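DNA polymerase (Pyrobaculum calidifontis, PDB 5MDN) probably catalyses DNA-templated DNA synthesis, adding nucleotides from deoxyribonucleoside triphosphates to a growing strand and releasing diphosphate. Local coordinates at residues Gly158-Leu163 with Leu351-Ser356; Ala274-Tyr279 with Lys346-Leu351; Glu639-Ser644 with Gly648-Arg653; Thr292-Ala297 with Arg308-Gly313. All coordinates share one frame; numbering follows the deposited sequence.

Contacts 1 and 2 share helix 326-356 and Leu351, their centres about 11 Å apart. Contact 1 sets the loop 158-163, which leads into strand 165-172, on the end of this helix. Contact 2 sets edge strand 274-277 on the turns just before. The magnesium ion held by Asp7 and Asp363 is about 14 Å from the Leu163 side chain and about 10 Å from that of Val276; the Val276 and Asp363 side chains are about 6 Å apart. In contact 4, centred about 19 Å from contact 2, the Arg308 side chain is about 7 Å from that of Asp169, a magnesium ligand in a structure of this protein. Contact 3, a distant hairpin, is centred about 27 Å from contact 4.

Contact 1: residues Gly158-Leu163 with Leu351-Ser356; sequences GFPPPL and LIQLSS
Pro160 and Leu163 lie against Ile352 and Gln353 on the last turns of helix 326-356. The loop 158-163 leads into strand 165-172, a central strand of the RNase H-like exonuclease sheet. Pro160, Pro161 and Pro162 all have extended, polyproline-like backbone angles. Two aliphatic touches and one apolar-polar touch make up the contact. Leu163 and Ile352 reach toward each other tip to tip, with Leu163 CD1 4.2 Å from Ile352 CD1. Both side chains leave with the next carbon opposite their own carbonyl carbon (chi1 -66° in Leu163 and much the same in Ile352), and both then run on extended, which brings the two methyl ends together. The other branch of Ile352 serves Pro160: its CG2 lies 4.4 Å from Pro160 CG. Gln353 works differently. Its chain bends at chi2 (-58°) and folds its amide over to the proline, and the Gln353 and Pro160 side chains cross at about a right angle. Gln353 NE2 ends 4.0 Å from Pro160 CG, a van der Waals contact. The amide oxygen OE1 has a weak hydrogen bond from Arg503 on helix 495-512. Leu499 of that helix and Trp4 also touch Pro160, so the proline ring is packed from several parts of the chain. At the helix end, Ser356 OG donates to Gln353 O at 2.9 Å.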
loop_
_atom_site.group_PDB
_atom_site.type_symbol
_atom_site.label_atom_id
_atom_site.label_comp_id
_atom_site.label_asym_id
_atom_site.label_seq_id
_atom_site.Cartn_x
_atom_site.Cartn_y
_atom_site.Cartn_z
ATOM N N GLY A 158 -20.797 15.344 4.668
ATOM C CA GLY A 158 -21.095 15.772 3.316
ATOM C C GLY A 158 -20.333 14.978 2.278
ATOM O O GLY A 158 -19.213 14.523 2.527
ATOM N N PHE A 159 -20.933 14.803 1.116
ATOM C CA PHE A 159 -20.344 13.946 0.106
ATOM C C PHE A 159 -19.239 14.676 -0.655
ATOM O O PHE A 159 -19.240 15.907 -0.738
ATOM C CB PHE A 159 -21.412 13.444 -0.859
ATOM C CG PHE A 159 -22.387 12.489 -0.231
ATOM C CD1 PHE A 159 -22.121 11.125 -0.184
ATOM C CD2 PHE A 159 -23.559 12.959 0.333
ATOM C CE1 PHE A 159 -23.018 10.253 0.409
ATOM C CE2 PHE A 159 -24.456 12.099 0.924
ATOM C CZ PHE A 159 -24.190 10.744 0.965
ATOM N N PRO A 160 -18.279 13.933 -1.197
ATOM C CA PRO A 160 -17.186 14.568 -1.922
ATOM C C PRO A 160 -17.706 15.334 -3.127
ATOM O O PRO A 160 -18.705 14.935 -3.752
ATOM C CB PRO A 160 -16.310 13.383 -2.349
ATOM C CG PRO A 160 -16.637 12.303 -1.365
ATOM C CD PRO A 160 -18.085 12.477 -1.063
ATOM N N PRO A 161 -17.057 16.435 -3.479
ATOM C CA PRO A 161 -17.440 17.166 -4.683
ATOM C C PRO A 161 -16.935 16.449 -5.921
ATOM O O PRO A 161 -16.100 15.536 -5.819
ATOM C CB PRO A 161 -16.746 18.524 -4.500
ATOM C CG PRO A 161 -15.539 18.211 -3.688
ATOM C CD PRO A 161 -15.897 17.040 -2.802
ATOM N N PRO A 162 -17.423 16.812 -7.103
ATOM C CA PRO A 162 -16.862 16.231 -8.327
ATOM C C PRO A 162 -15.406 16.641 -8.492
ATOM O O PRO A 162 -15.056 17.816 -8.361
ATOM C CB PRO A 162 -17.749 16.809 -9.436
ATOM C CG PRO A 162 -18.330 18.052 -8.848
ATOM C CD PRO A 162 -18.526 17.746 -7.393
ATOM N N LEU A 163 -14.558 15.661 -8.785
ATOM C CA LEU A 163 -13.132 15.885 -8.970
ATOM C C LEU A 163 -12.748 15.606 -10.415
ATOM O O LEU A 163 -13.268 14.676 -11.039
ATOM C CB LEU A 163 -12.306 14.999 -8.032
ATOM C CG LEU A 163 -12.418 15.263 -6.529
ATOM C CD1 LEU A 163 -11.488 14.339 -5.758
ATOM C CD2 LEU A 163 -12.110 16.719 -6.219
ATOM N N LEU A 351 -10.106 5.159 -1.297
ATOM C CA LEU A 351 -8.930 5.877 -0.817
ATOM C C LEU A 351 -9.296 7.255 -0.275
ATOM O O LEU A 351 -8.673 7.738 0.678
ATOM C CB LEU A 351 -7.900 5.997 -1.940
ATOM C CG LEU A 351 -7.167 4.704 -2.298
ATOM C CD1 LEU A 351 -6.474 4.829 -3.645
ATOM C CD2 LEU A 351 -6.173 4.335 -1.209
ATOM N N ILE A 352 -10.294 7.908 -0.877
ATOM C CA ILE A 352 -10.734 9.211 -0.381
ATOM C C ILE A 352 -11.282 9.084 1.035
ATOM O O ILE A 352 -10.994 9.916 1.904
ATOM C CB ILE A 352 -11.765 9.828 -1.343
ATOM C CG1 ILE A 352 -11.092 10.224 -2.660
ATOM C CG2 ILE A 352 -12.447 11.030 -0.708
ATOM C CD1 ILE A 352 -12.044 10.768 -3.698
ATOM N N GLN A 353 -12.070 8.037 1.292
ATOM C CA GLN A 353 -12.593 7.827 2.637
ATOM C C GLN A 353 -11.492 7.386 3.591
ATOM O O GLN A 353 -11.452 7.823 4.748
ATOM C CB GLN A 353 -13.726 6.803 2.608
ATOM C CG GLN A 353 -14.913 7.216 1.753
ATOM C CD GLN A 353 -15.524 8.526 2.205
ATOM O OE1 GLN A 353 -15.655 8.783 3.402
ATOM N NE2 GLN A 353 -15.906 9.363 1.247
ATOM N N LEU A 354 -10.587 6.522 3.125
ATOM C CA LEU A 354 -9.442 6.137 3.939
ATOM C C LEU A 354 -8.523 7.319 4.221
ATOM O O LEU A 354 -7.689 7.238 5.129
ATOM C CB LEU A 354 -8.662 5.012 3.252
ATOM C CG LEU A 354 -7.630 4.266 4.104
ATOM C CD1 LEU A 354 -8.308 3.603 5.295
ATOM C CD2 LEU A 354 -6.870 3.241 3.276
ATOM N N SER A 355 -8.638 8.402 3.446
ATOM C CA SER A 355 -7.875 9.616 3.719
ATOM C C SER A 355 -8.537 10.467 4.798
ATOM O O SER A 355 -7.844 11.064 5.630
ATOM C CB SER A 355 -7.696 10.423 2.434
ATOM O OG SER A 355 -7.081 11.670 2.704
ATOM N N SER A 356 -9.872 10.545 4.792
ATOM C CA SER A 356 -10.568 11.325 5.811
ATOM C C SER A 356 -10.545 10.606 7.154
ATOM O O SER A 356 -10.433 11.245 8.208
ATOM C CB SER A 356 -12.003 11.611 5.370
ATOM O OG SER A 356 -12.731 10.410 5.178
#

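Contact 2: residues Ala274-Tyr279 with Lys346-Leu351; sequences ANVDLY and KLLPFL
Val276 faces Leu348 and Leu351 from strand 274-277, an outer strand of the exonuclease sheet. Its CB points at helix 326-356 and carries two methyl branches, each with its own leucine. CG1 stands opposite the backbone N (chi1 -177°) and meets Leu351 CD1 at 4.0 Å. CG2 lies beside the backbone N and faces Leu348 CD1 at 4.3 Å. The Val276 and Leu351 side chains cross obliquely. Val226 and Val228 of the neighbouring strand and Leu362 of helix 362-365 also touch Val276. Leu278 adds a looser flank, with its CD2 4.7 Å from both Leu351 CD1 and Leu347 CB. The strand gives way to helix 278-282 here. Asp277 points away from helix 326-356 and is the N-cap: Tyr279 N donates to Asp277 OD1 at 3.1 Å, from 59° out of the carboxylate plane. The other oxygen, OD2, accepts from Asn233 N. Polar groups are thus handled on the far side of the strand. Across 274-279 and 346-351 the meeting groups are aliphatic carbons of buried residues, so this contact rests on hydrophobic burial and not on polar bonds.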
loop_
_atom_site.group_PDB
_atom_site.type_symbol
_atom_site.label_atom_id
_atom_site.label_comp_id
_atom_site.label_asym_id
_atom_site.label_seq_id
_atom_site.Cartn_x
_atom_site.Cartn_y
_atom_site.Cartn_z
ATOM N N ALA A 274 -3.656 15.772 -5.997
ATOM C CA ALA A 274 -3.378 14.469 -5.400
ATOM C C ALA A 274 -2.777 13.545 -6.457
ATOM O O ALA A 274 -3.471 13.120 -7.387
ATOM C CB ALA A 274 -4.650 13.869 -4.805
ATOM N N ASN A 275 -1.490 13.240 -6.316
ATOM C CA ASN A 275 -0.833 12.234 -7.145
ATOM C C ASN A 275 -0.998 10.876 -6.471
ATOM O O ASN A 275 -0.359 10.598 -5.450
ATOM C CB ASN A 275 0.639 12.575 -7.349
ATOM C CG ASN A 275 1.375 11.516 -8.143
ATOM O OD1 ASN A 275 0.881 11.034 -9.163
ATOM N ND2 ASN A 275 2.565 11.152 -7.683
ATOM N N VAL A 276 -1.854 10.029 -7.042
ATOM C CA VAL A 276 -2.134 8.702 -6.506
ATOM C C VAL A 276 -1.489 7.664 -7.414
ATOM O O VAL A 276 -1.651 7.710 -8.639
ATOM C CB VAL A 276 -3.647 8.457 -6.373
ATOM C CG1 VAL A 276 -3.908 7.098 -5.745
ATOM C CG2 VAL A 276 -4.290 9.560 -5.546
ATOM N N ASP A 277 -0.764 6.728 -6.809
ATOM C CA ASP A 277 -0.179 5.591 -7.512
ATOM C C ASP A 277 -0.945 4.346 -7.082
ATOM O O ASP A 277 -0.855 3.923 -5.925
ATOM C CB ASP A 277 1.313 5.466 -7.206
ATOM C CG ASP A 277 1.980 4.334 -7.974
ATOM O OD1 ASP A 277 1.298 3.664 -8.781
ATOM O OD2 ASP A 277 3.194 4.116 -7.773
ATOM N N LEU A 278 -1.700 3.763 -8.017
ATOM C CA LEU A 278 -2.549 2.624 -7.685
ATOM C C LEU A 278 -1.741 1.390 -7.311
ATOM O O LEU A 278 -2.258 0.519 -6.606
ATOM C CB LEU A 278 -3.489 2.307 -8.848
ATOM C CG LEU A 278 -4.424 3.444 -9.261
ATOM C CD1 LEU A 278 -5.320 3.011 -10.409
ATOM C CD2 LEU A 278 -5.251 3.914 -8.073
ATOM N N TYR A 279 -0.492 1.286 -7.767
ATOM C CA TYR A 279 0.337 0.159 -7.356
ATOM C C TYR A 279 0.657 0.198 -5.866
ATOM O O TYR A 279 0.965 -0.847 -5.283
ATOM C CB TYR A 279 1.628 0.124 -8.174
ATOM C CG TYR A 279 2.485 -1.098 -7.916
ATOM C CD1 TYR A 279 1.933 -2.373 -7.928
ATOM C CD2 TYR A 279 3.847 -0.977 -7.668
ATOM C CE1 TYR A 279 2.712 -3.492 -7.693
ATOM C CE2 TYR A 279 4.633 -2.091 -7.433
ATOM C CZ TYR A 279 4.060 -3.344 -7.447
ATOM O OH TYR A 279 4.845 -4.451 -7.215
ATOM N N LYS A 346 -12.875 2.273 -9.359
ATOM C CA LYS A 346 -13.197 1.291 -8.328
ATOM C C LYS A 346 -12.461 1.544 -7.015
ATOM O O LYS A 346 -13.039 1.352 -5.941
ATOM C CB LYS A 346 -12.885 -0.121 -8.832
ATOM C CG LYS A 346 -13.623 -0.504 -10.103
ATOM C CD LYS A 346 -14.012 -1.975 -10.085
ATOM C CE LYS A 346 -14.938 -2.320 -11.238
ATOM N NZ LYS A 346 -16.185 -1.513 -11.196
ATOM N N LEU A 347 -11.194 1.957 -7.074
ATOM C CA LEU A 347 -10.376 2.084 -5.874
ATOM C C LEU A 347 -10.345 3.491 -5.292
ATOM O O LEU A 347 -10.250 3.639 -4.069
ATOM C CB LEU A 347 -8.938 1.634 -6.162
ATOM C CG LEU A 347 -8.746 0.214 -6.701
ATOM C CD1 LEU A 347 -7.266 -0.124 -6.788
ATOM C CD2 LEU A 347 -9.482 -0.800 -5.839
ATOM N N LEU A 348 -10.419 4.525 -6.130
ATOM C CA LEU A 348 -10.274 5.891 -5.629
ATOM C C LEU A 348 -11.358 6.305 -4.637
ATOM O O LEU A 348 -11.023 7.010 -3.670
ATOM C CB LEU A 348 -10.217 6.874 -6.805
ATOM C CG LEU A 348 -9.743 8.296 -6.507
ATOM C CD1 LEU A 348 -8.336 8.282 -5.930
ATOM C CD2 LEU A 348 -9.806 9.150 -7.763
ATOM N N PRO A 349 -12.642 5.947 -4.806
ATOM C CA PRO A 349 -13.622 6.309 -3.766
ATOM C C PRO A 349 -13.267 5.771 -2.390
ATOM O O PRO A 349 -13.520 6.443 -1.381
ATOM C CB PRO A 349 -14.930 5.706 -4.295
ATOM C CG PRO A 349 -14.748 5.648 -5.761
ATOM C CD PRO A 349 -13.299 5.337 -5.977
ATOM N N PHE A 350 -12.689 4.570 -2.322
ATOM C CA PHE A 350 -12.253 4.024 -1.040
ATOM C C PHE A 350 -11.096 4.831 -0.461
ATOM O O PHE A 350 -11.082 5.147 0.736
ATOM C CB PHE A 350 -11.855 2.559 -1.205
ATOM C CG PHE A 350 -11.250 1.952 0.027
ATOM C CD1 PHE A 350 -12.015 1.747 1.165
ATOM C CD2 PHE A 350 -9.916 1.585 0.046
ATOM C CE1 PHE A 350 -11.455 1.190 2.303
ATOM C CE2 PHE A 350 -9.352 1.028 1.178
ATOM C CZ PHE A 350 -10.121 0.829 2.309
ATOM N N LEU A 351 -10.106 5.159 -1.297
ATOM C CA LEU A 351 -8.930 5.877 -0.817
ATOM C C LEU A 351 -9.296 7.255 -0.275
ATOM O O LEU A 351 -8.673 7.738 0.678
ATOM C CB LEU A 351 -7.900 5.997 -1.940
ATOM C CG LEU A 351 -7.167 4.704 -2.298
ATOM C CD1 LEU A 351 -6.474 4.829 -3.645
ATOM C CD2 LEU A 351 -6.173 4.335 -1.209
#

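Contact 3: residues Glu639-Ser644 with Gly648-Arg653; sequences ELILKS and GEARER
Ser644 sits on Ala650, and Leu640 meets Arg653, in an alpha-alpha hairpin. Helix 628-643 turns within a few residues into helix 647-666. The short axes run nearly antiparallel, at 152°, and approach to 8.7 Å. The hairpin belongs to the C-terminal helical part, probably the thumb of this family B polymerase.

The apolar pair is small. Ile641 CG1 lies 4.2 Å from Ala650 CB, and Val654 one turn on also touches Ile641.

A methyl meets a guanidinium nitrogen where Leu640 crosses the Arg653 side chain, its CD2 3.6 Å from Arg653 NE.

The charged groups pair within their own helices. Lys643 NZ bridges to Glu639 OE2 at 2.7 Å, using the anti lone pair of that oxygen. Glu649 OE2 forms a salt bridge with Arg653 NH1 and also lies against Ser644 CA and CB. The Arg653 chain bends at chi2 (-95°) and chi3, which folds its guanidinium over Leu640 O and Ser644 CB, both on one face of the group. Lys643 CB is at its edge, 4.0 Å from Arg653 NH2.

Among the hydrogen bonds, Ile641 O takes the hydroxyl of Ser644 and also a weak bond from Ser644 N. Replacing Ser644 by alanine is likely to leave Ile641 O without its hydroxyl donor and to open a small gap beside Ala650. Ser644 OG is 2.9 Å from Ile641 O, tilted 32° from the carbonyl plane, while Ala650 CB lies 3.4 Å from the same OG.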
loop_
_atom_site.group_PDB
_atom_site.type_symbol
_atom_site.label_atom_id
_atom_site.label_comp_id
_atom_site.label_asym_id
_atom_site.label_seq_id
_atom_site.Cartn_x
_atom_site.Cartn_y
_atom_site.Cartn_z
ATOM N N GLU A 639 -4.752 -24.121 -12.156
ATOM C CA GLU A 639 -6.099 -24.024 -12.706
ATOM C C GLU A 639 -6.646 -25.385 -13.122
ATOM O O GLU A 639 -7.859 -25.609 -13.048
ATOM C CB GLU A 639 -6.111 -23.055 -13.888
ATOM C CG GLU A 639 -7.502 -22.658 -14.351
ATOM C CD GLU A 639 -7.505 -21.360 -15.134
ATOM O OE1 GLU A 639 -6.432 -20.733 -15.254
ATOM O OE2 GLU A 639 -8.583 -20.970 -15.631
ATOM N N LEU A 640 -5.779 -26.303 -13.559
ATOM C CA LEU A 640 -6.245 -27.647 -13.888
ATOM C C LEU A 640 -6.643 -28.413 -12.634
ATOM O O LEU A 640 -7.657 -29.123 -12.629
ATOM C CB LEU A 640 -5.166 -28.412 -14.657
ATOM C CG LEU A 640 -4.950 -28.062 -16.130
ATOM C CD1 LEU A 640 -3.650 -28.671 -16.626
ATOM C CD2 LEU A 640 -6.121 -28.532 -16.975
ATOM N N ILE A 641 -5.856 -28.287 -11.564
ATOM C CA ILE A 641 -6.163 -28.991 -10.322
ATOM C C ILE A 641 -7.434 -28.436 -9.689
ATOM O O ILE A 641 -8.278 -29.192 -9.194
ATOM C CB ILE A 641 -4.964 -28.915 -9.359
ATOM C CG1 ILE A 641 -3.778 -29.692 -9.933
ATOM C CG2 ILE A 641 -5.336 -29.455 -7.988
ATOM C CD1 ILE A 641 -2.449 -29.324 -9.326
ATOM N N LEU A 642 -7.600 -27.111 -9.708
ATOM C CA LEU A 642 -8.757 -26.496 -9.067
ATOM C C LEU A 642 -10.053 -26.771 -9.818
ATOM O O LEU A 642 -11.127 -26.737 -9.208
ATOM C CB LEU A 642 -8.552 -24.985 -8.932
ATOM C CG LEU A 642 -7.541 -24.518 -7.886
ATOM C CD1 LEU A 642 -7.309 -23.021 -8.001
ATOM C CD2 LEU A 642 -8.012 -24.891 -6.491
ATOM N N LYS A 643 -9.983 -27.042 -11.119
ATOM C CA LYS A 643 -11.170 -27.316 -11.915
ATOM C C LYS A 643 -11.456 -28.802 -12.068
ATOM O O LYS A 643 -12.478 -29.163 -12.659
ATOM C CB LYS A 643 -11.042 -26.667 -13.298
ATOM C CG LYS A 643 -11.061 -25.149 -13.268
ATOM C CD LYS A 643 -11.086 -24.552 -14.666
ATOM C CE LYS A 643 -11.042 -23.034 -14.600
ATOM N NZ LYS A 643 -10.798 -22.420 -15.932
ATOM N N SER A 644 -10.590 -29.669 -11.548
ATOM C CA SER A 644 -10.818 -31.106 -11.582
ATOM C C SER A 644 -11.571 -31.549 -10.334
ATOM O O SER A 644 -11.217 -31.163 -9.215
ATOM C CB SER A 644 -9.492 -31.861 -11.690
ATOM O OG SER A 644 -8.730 -31.732 -10.500
ATOM N N GLY A 648 -7.656 -38.050 -8.384
ATOM C CA GLY A 648 -7.193 -38.866 -9.499
ATOM C C GLY A 648 -7.268 -38.140 -10.828
ATOM O O GLY A 648 -6.343 -38.213 -11.643
ATOM N N GLU A 649 -8.371 -37.430 -11.062
ATOM C CA GLU A 649 -8.489 -36.591 -12.249
ATOM C C GLU A 649 -7.388 -35.535 -12.307
ATOM O O GLU A 649 -6.923 -35.182 -13.396
ATOM C CB GLU A 649 -9.866 -35.926 -12.266
ATOM C CG GLU A 649 -10.184 -35.135 -13.521
ATOM C CD GLU A 649 -11.527 -34.434 -13.442
ATOM O OE1 GLU A 649 -12.433 -34.965 -12.767
ATOM O OE2 GLU A 649 -11.682 -33.361 -14.061
ATOM N N ALA A 650 -6.959 -35.023 -11.148
ATOM C CA ALA A 650 -6.007 -33.915 -11.128
ATOM C C ALA A 650 -4.656 -34.300 -11.727
ATOM O O ALA A 650 -4.068 -33.514 -12.477
ATOM C CB ALA A 650 -5.837 -33.400 -9.698
ATOM N N ARG A 651 -4.143 -35.498 -11.417
ATOM C CA ARG A 651 -2.859 -35.897 -11.992
ATOM C C ARG A 651 -2.944 -36.037 -13.504
ATOM O O ARG A 651 -2.201 -35.384 -14.245
ATOM C CB ARG A 651 -2.343 -37.212 -11.401
ATOM C CG ARG A 651 -1.940 -37.231 -9.950
ATOM C CD ARG A 651 -1.752 -38.680 -9.518
ATOM N NE ARG A 651 -1.313 -38.817 -8.134
ATOM C CZ ARG A 651 -1.128 -39.985 -7.528
ATOM N NH1 ARG A 651 -1.354 -41.112 -8.185
ATOM N NH2 ARG A 651 -0.716 -40.031 -6.267
ATOM N N GLU A 652 -3.848 -36.898 -13.975
ATOM C CA GLU A 652 -3.953 -37.180 -15.400
ATOM C C GLU A 652 -4.135 -35.903 -16.210
ATOM O O GLU A 652 -3.648 -35.810 -17.342
ATOM C CB GLU A 652 -5.087 -38.180 -15.639
ATOM C CG GLU A 652 -5.264 -38.621 -17.078
ATOM C CD GLU A 652 -6.322 -39.699 -17.216
ATOM O OE1 GLU A 652 -7.100 -39.898 -16.257
ATOM O OE2 GLU A 652 -6.360 -40.365 -18.272
ATOM N N ARG A 653 -4.828 -34.910 -15.650
ATOM C CA ARG A 653 -4.894 -33.601 -16.293
ATOM C C ARG A 653 -3.534 -32.911 -16.259
ATOM O O ARG A 653 -3.071 -32.375 -17.274
ATOM C CB ARG A 653 -5.955 -32.736 -15.613
ATOM C CG ARG A 653 -7.380 -33.230 -15.798
ATOM C CD ARG A 653 -8.070 -32.557 -16.971
ATOM N NE ARG A 653 -8.470 -31.192 -16.643
ATOM C CZ ARG A 653 -9.568 -30.882 -15.961
ATOM N NH1 ARG A 653 -10.379 -31.841 -15.534
ATOM N NH2 ARG A 653 -9.856 -29.614 -15.703
#

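Contact 4: residues Thr292-Ala297 with Arg308-Gly313; sequences TLDRVA and RVLIPG
Asp294, in the first turn of helix 293-299, lies across from Leu310 in the extended loop 308-313, with 8.5 Å between Asp294 CA and Leu310 CA. Thr292 is the N-cap of the helix, and its carbonyl O accepts from Val296 N. The loop backbone stays extended from Arg308 to Ile311 but is not part of a regular strand. Asp294 CB is the meeting point: Leu310 CD2 comes to 4.1 Å of it, and Arg308 NH1 to 4.0 Å. The Arg308 guanidinium takes Asp294 CB over one face, offset toward the rim, so it meets the aliphatic base of the aspartate. Its charge is paired with Asp336 on helix 326-356, and NH1 makes a weak hydrogen bond to Ser339 OG. In this RNase H-like exonuclease fold, helix 293-299 is joined to the loop that follows it, probably part of the same domain. Helix 326-356 backs both: Leu293 rests on Asp336 and Thr340, Arg308 on Asp335 and Val309 on Thr328. The Arg308 side chain is about 7 Å from that of Asp169, a magnesium ligand in a structure of this protein. Asp294 holds CG between its backbone N and carbonyl carbon (chi1 54°), and the carboxylate serves other partners. OD2 has a salt bridge with Arg305. OD1 accepts from Thr292 OG1 at 2.9 Å, from 50° out of the carboxylate plane. The same hydroxyl oxygen receives Arg295 NH1, near the plane of the Arg295 guanidinium.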
loop_
_atom_site.group_PDB
_atom_site.type_symbol
_atom_site.label_atom_id
_atom_site.label_comp_id
_atom_site.label_asym_id
_atom_site.label_seq_id
_atom_site.Cartn_x
_atom_site.Cartn_y
_atom_site.Cartn_z
ATOM N N THR A 292 0.578 -7.212 -11.938
ATOM C CA THR A 292 0.744 -6.356 -13.104
ATOM C C THR A 292 -0.579 -5.666 -13.429
ATOM O O THR A 292 -1.656 -6.130 -13.047
ATOM C CB THR A 292 1.235 -7.153 -14.315
ATOM O OG1 THR A 292 0.280 -8.166 -14.648
ATOM C CG2 THR A 292 2.581 -7.801 -14.018
ATOM N N LEU A 293 -0.482 -4.530 -14.127
ATOM C CA LEU A 293 -1.674 -3.748 -14.458
ATOM C C LEU A 293 -2.723 -4.593 -15.173
ATOM O O LEU A 293 -3.912 -4.538 -14.841
ATOM C CB LEU A 293 -1.289 -2.539 -15.312
ATOM C CG LEU A 293 -2.435 -1.677 -15.854
ATOM C CD1 LEU A 293 -3.412 -1.285 -14.750
ATOM C CD2 LEU A 293 -1.895 -0.438 -16.553
ATOM N N ASP A 294 -2.299 -5.385 -16.161
ATOM C CA ASP A 294 -3.254 -6.165 -16.944
ATOM C C ASP A 294 -3.943 -7.226 -16.093
ATOM O O ASP A 294 -5.144 -7.476 -16.254
ATOM C CB ASP A 294 -2.550 -6.809 -18.139
ATOM C CG ASP A 294 -1.338 -7.621 -17.731
ATOM O OD1 ASP A 294 -0.385 -7.030 -17.178
ATOM O OD2 ASP A 294 -1.334 -8.848 -17.965
ATOM N N ARG A 295 -3.203 -7.861 -15.182
ATOM C CA ARG A 295 -3.787 -8.924 -14.371
ATOM C C ARG A 295 -4.607 -8.379 -13.208
ATOM O O ARG A 295 -5.604 -8.998 -12.820
ATOM C CB ARG A 295 -2.687 -9.860 -13.872
ATOM C CG ARG A 295 -2.000 -10.623 -14.998
ATOM C CD ARG A 295 -0.896 -11.522 -14.479
ATOM N NE ARG A 295 -0.215 -12.243 -15.550
ATOM C CZ ARG A 295 0.784 -11.742 -16.270
ATOM N NH1 ARG A 295 1.223 -10.513 -16.030
ATOM N NH2 ARG A 295 1.347 -12.470 -17.224
ATOM N N VAL A 296 -4.211 -7.239 -12.636
ATOM C CA VAL A 296 -5.043 -6.598 -11.622
ATOM C C VAL A 296 -6.321 -6.058 -12.252
ATOM O O VAL A 296 -7.404 -6.134 -11.658
ATOM C CB VAL A 296 -4.254 -5.491 -10.900
ATOM C CG1 VAL A 296 -5.155 -4.726 -9.943
ATOM C CG2 VAL A 296 -3.082 -6.085 -10.150
ATOM N N ALA A 297 -6.213 -5.495 -13.459
ATOM C CA ALA A 297 -7.393 -5.011 -14.169
ATOM C C ALA A 297 -8.425 -6.117 -14.357
ATOM O O ALA A 297 -9.632 -5.877 -14.231
ATOM C CB ALA A 297 -6.984 -4.430 -15.521
ATOM N N ARG A 308 -7.819 -8.052 -24.938
ATOM C CA ARG A 308 -6.932 -6.904 -24.813
ATOM C C ARG A 308 -5.606 -7.197 -25.500
ATOM O O ARG A 308 -5.121 -8.331 -25.497
ATOM C CB ARG A 308 -6.681 -6.541 -23.338
ATOM C CG ARG A 308 -5.658 -5.433 -23.154
ATOM C CD ARG A 308 -4.589 -5.844 -22.159
ATOM N NE ARG A 308 -3.698 -4.737 -21.817
ATOM C CZ ARG A 308 -3.866 -3.919 -20.785
ATOM N NH1 ARG A 308 -4.900 -4.076 -19.969
ATOM N NH2 ARG A 308 -2.995 -2.945 -20.566
ATOM N N VAL A 309 -5.031 -6.153 -26.100
ATOM C CA VAL A 309 -3.729 -6.265 -26.741
ATOM C C VAL A 309 -2.652 -6.375 -25.671
ATOM O O VAL A 309 -2.685 -5.667 -24.656
ATOM C CB VAL A 309 -3.491 -5.056 -27.662
ATOM C CG1 VAL A 309 -2.123 -5.130 -28.310
ATOM C CG2 VAL A 309 -4.585 -4.968 -28.717
ATOM N N LEU A 310 -1.677 -7.253 -25.899
ATOM C CA LEU A 310 -0.604 -7.487 -24.935
ATOM C C LEU A 310 0.725 -7.587 -25.671
ATOM O O LEU A 310 0.941 -8.521 -26.449
ATOM C CB LEU A 310 -0.860 -8.750 -24.114
ATOM C CG LEU A 310 -1.906 -8.637 -23.005
ATOM C CD1 LEU A 310 -2.105 -9.979 -22.325
ATOM C CD2 LEU A 310 -1.473 -7.587 -21.997
ATOM N N ILE A 311 1.607 -6.625 -25.423
ATOM C CA ILE A 311 2.964 -6.630 -25.963
ATOM C C ILE A 311 3.913 -7.107 -24.869
ATOM O O ILE A 311 3.760 -6.708 -23.703
ATOM C CB ILE A 311 3.371 -5.237 -26.481
ATOM C CG1 ILE A 311 2.891 -4.993 -27.919
ATOM C CG2 ILE A 311 4.880 -5.025 -26.382
ATOM C CD1 ILE A 311 1.403 -4.987 -28.098
ATOM N N PRO A 312 4.895 -7.959 -25.179
ATOM C CA PRO A 312 5.966 -8.218 -24.208
ATOM C C PRO A 312 6.722 -6.937 -23.900
ATOM O O PRO A 312 7.421 -6.397 -24.761
ATOM C CB PRO A 312 6.849 -9.255 -24.915
ATOM C CG PRO A 312 6.530 -9.114 -26.368
ATOM C CD PRO A 312 5.085 -8.705 -26.434
ATOM N N GLY A 313 6.561 -6.441 -22.667
ATOM C CA GLY A 313 7.045 -5.113 -22.317
ATOM C C GLY A 313 8.492 -4.850 -22.685
ATOM O O GLY A 313 8.856 -3.716 -23.007
#